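PDB 4XKY: dihydrodipicolinate synthase from Bacteroides thetaiotaomicron, which catalyses the aldol-type condensation of pyruvate with aspartate semialdehyde through a Schiff base, the step that commits carbon to diaminopimelate and lysine. Local coordinates for the interface of chains A and B. Numbering follows the deposited sequence. Chains: chain A, Dihydrodipicolinate synthase; chain B, Dihydrodipicolinate synthase.

The interface of chains A and B. Residues chain A 56-57, 59, 82, 87; chain B 56, 87.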
ATOM      1  N   TYR A  56     -18.513 -12.146  19.823  1.00 34.02           N
ATOM      2  CA  TYR A  56     -18.094 -11.800  21.182  1.00 35.41           C
ATOM      3  C   TYR A  56     -18.337 -12.932  22.143  1.00 33.00           C
ATOM      4  O   TYR A  56     -17.516 -13.223  22.980  1.00 32.76           O
ATOM      5  CB  TYR A  56     -18.890 -10.603  21.688  1.00 39.93           C
ATOM      6  CG  TYR A  56     -18.121  -9.809  22.703  1.00 45.04           C
ATOM      7  CD1 TYR A  56     -16.992  -9.101  22.314  1.00 46.75           C
ATOM      8  CD2 TYR A  56     -18.497  -9.770  24.039  1.00 47.42           C
ATOM      9  CE1 TYR A  56     -16.261  -8.363  23.217  1.00 49.53           C
ATOM     10  CE2 TYR A  56     -17.768  -9.029  24.956  1.00 49.87           C
ATOM     11  CZ  TYR A  56     -16.647  -8.329  24.526  1.00 48.82           C
ATOM     12  OH  TYR A  56     -15.877  -7.575  25.366  1.00 50.82           O
ATOM     13  N   LYS A  57     -19.490 -13.572  22.033  1.00 33.05           N
ATOM     14  CA  LYS A  57     -19.787 -14.716  22.869  1.00 34.87           C
ATOM     15  C   LYS A  57     -18.706 -15.781  22.760  1.00 33.55           C
ATOM     16  O   LYS A  57     -18.206 -16.288  23.772  1.00 32.50           O
ATOM     17  CB  LYS A  57     -21.148 -15.301  22.491  1.00 40.41           C
ATOM     18  CG  LYS A  57     -21.590 -16.484  23.343  1.00 45.59           C
ATOM     19  CD  LYS A  57     -22.751 -17.213  22.677  1.00 51.44           C
ATOM     20  CE  LYS A  57     -22.269 -18.321  21.747  1.00 53.55           C
ATOM     21  NZ  LYS A  57     -23.387 -18.866  20.931  1.00 56.10           N
ATOM     22  N   ARG A  59     -15.570 -15.559  21.681  1.00 28.62           N
ATOM     23  CA  ARG A  59     -14.320 -15.085  22.257  1.00 29.42           C
ATOM     24  C   ARG A  59     -14.376 -15.242  23.803  1.00 30.17           C
ATOM     25  O   ARG A  59     -13.420 -15.679  24.418  1.00 29.17           O
ATOM     26  CB  ARG A  59     -14.055 -13.644  21.834  1.00 30.04           C
ATOM     27  CG  ARG A  59     -13.805 -13.506  20.345  1.00 32.06           C
ATOM     28  CD  ARG A  59     -14.124 -12.118  19.828  1.00 34.74           C
ATOM     29  NE  ARG A  59     -13.066 -11.175  20.169  1.00 36.37           N
ATOM     30  CZ  ARG A  59     -13.167  -9.859  20.035  1.00 38.30           C
ATOM     31  NH1 ARG A  59     -14.301  -9.315  19.582  1.00 38.89           N
ATOM     32  NH2 ARG A  59     -12.141  -9.087  20.379  1.00 39.00           N
ATOM     33  N   ASP A  82      -9.513  -4.988  19.855  1.00 35.14           N
ATOM     34  CA  ASP A  82     -10.867  -4.862  19.352  1.00 36.34           C
ATOM     35  C   ASP A  82     -10.955  -3.468  18.797  1.00 36.20           C
ATOM     36  O   ASP A  82     -10.238  -2.587  19.249  1.00 35.95           O
ATOM     37  CB  ASP A  82     -11.905  -5.028  20.467  1.00 38.51           C
ATOM     38  CG  ASP A  82     -13.293  -5.340  19.920  1.00 40.71           C
ATOM     39  OD1 ASP A  82     -13.995  -4.427  19.425  1.00 41.39           O
ATOM     40  OD2 ASP A  82     -13.672  -6.520  19.965  1.00 42.67           O
ATOM     41  N   GLU A  87     -15.185  -2.681  24.432  1.00 33.33           N
ATOM     42  CA  GLU A  87     -15.187  -4.139  24.303  1.00 33.57           C
ATOM     43  C   GLU A  87     -13.845  -4.758  24.709  1.00 33.05           C
ATOM     44  O   GLU A  87     -13.789  -5.800  25.364  1.00 31.73           O
ATOM     45  CB  GLU A  87     -15.538  -4.560  22.861  1.00 32.95           C
ATOM     46  CG  GLU A  87     -16.918  -4.131  22.376  1.00 35.39           C
ATOM     47  CD  GLU A  87     -18.053  -4.593  23.261  1.00 37.67           C
ATOM     48  OE1 GLU A  87     -17.840  -5.536  24.050  1.00 41.13           O
ATOM     49  OE2 GLU A  87     -19.153  -3.996  23.188  1.00 38.90           O
TER
ATOM     50  N   TYR B  56     -20.990  -2.853  21.205  1.00 39.07           N
ATOM     51  CA  TYR B  56     -22.171  -3.489  20.592  1.00 40.48           C
ATOM     52  C   TYR B  56     -23.410  -2.824  21.141  1.00 38.41           C
ATOM     53  O   TYR B  56     -24.295  -2.475  20.385  1.00 39.23           O
ATOM     54  CB  TYR B  56     -22.251  -4.999  20.829  1.00 45.43           C
ATOM     55  CG  TYR B  56     -21.044  -5.745  20.340  1.00 50.68           C
ATOM     56  CD1 TYR B  56     -20.785  -5.906  18.984  1.00 54.81           C
ATOM     57  CD2 TYR B  56     -20.136  -6.268  21.240  1.00 55.39           C
ATOM     58  CE1 TYR B  56     -19.643  -6.583  18.554  1.00 58.42           C
ATOM     59  CE2 TYR B  56     -19.013  -6.943  20.823  1.00 57.56           C
ATOM     60  CZ  TYR B  56     -18.764  -7.101  19.493  1.00 58.53           C
ATOM     61  OH  TYR B  56     -17.626  -7.792  19.138  1.00 66.20           O
ATOM     62  N   GLU B  87     -22.180 -11.346  14.330  1.00 26.94           N
ATOM     63  CA  GLU B  87     -22.580 -10.043  14.906  1.00 27.34           C
ATOM     64  C   GLU B  87     -23.270  -9.216  13.847  1.00 27.34           C
ATOM     65  O   GLU B  87     -24.195  -8.486  14.136  1.00 27.61           O
ATOM     66  CB  GLU B  87     -21.374  -9.262  15.422  1.00 28.49           C
ATOM     67  CG  GLU B  87     -20.578  -9.950  16.542  1.00 31.71           C
ATOM     68  CD  GLU B  87     -21.362 -10.178  17.833  1.00 32.82           C
ATOM     69  OE1 GLU B  87     -22.470  -9.632  17.965  1.00 33.07           O
ATOM     70  OE2 GLU B  87     -20.870 -10.922  18.714  1.00 34.87           O
TER
HETATM   71  O   HOH W   1     -22.025 -12.731  20.675  1.00 34.40           O
HETATM   72  O   HOH W   2     -16.572 -10.351  17.901  1.00 38.51           O
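A:Glu87 and B:Glu87 each reach into the opposite subunit and cap the first turn of its helix 56-70, a reciprocal exchange that illustrates how a twofold-like interface can use one motif twice. OE2 of A:Glu87 accepts from the backbone N of B:Tyr56 at 2.9 Å, on the anti side but 24° out of the carboxylate plane. In the reciprocal contact, OE2 of B:Glu87 offers its anti lone pair to the backbone N of A:Tyr56, also 2.9 Å away. Both glutamate chains bend at chi2 to get there, and the helix dipoles probably stabilise their negative charge. The carboxylate carbon CD of A:Glu87 also packs 3.4 Å from CD2 of B:Tyr56, its plane oblique to the ring. Were A:Glu87 shortened to an alanine, the backbone N of B:Tyr56 would probably lose its cap and the CD2 side of the B:Tyr56 ring its packing partner.

Aromatic packing breaks the symmetry. B:Tyr56 turns its CD2/CE2 edge to one face of the A:Tyr56 ring, toward the rim, with planes 67° apart and CE2 of B:Tyr56 lying 3.3 Å from CD1 of A:Tyr56. The two side chains leave their helices differently: chi1 of A:Tyr56 (-152°) swings CG away from the backbone N and beside the carbonyl carbon, whereas CG of B:Tyr56 lies beside its backbone N. The first setting lets the A:Tyr56 hydroxyl OH donate to the backbone O of A:Glu87 at 2.7 Å, tying the ring to the helix that supplies the cap.

Water and charge complete the seam. One water links the backbone N of A:Lys57 to OE2 of B:Glu87; another joins NH1 of A:Arg59 to the hydroxyl of B:Tyr56. That guanidinium is held by A:Asp82, whose OD2 accepts from NH1 (2.9 Å) and NH2 (3.0 Å), nearly in the guanidinium plane.

In this tetrameric TIM-barrel enzyme, the patch joins the starts of helices 56-70 and 85-97, its centre about 14 Å from the predicted catalytic A:Tyr136.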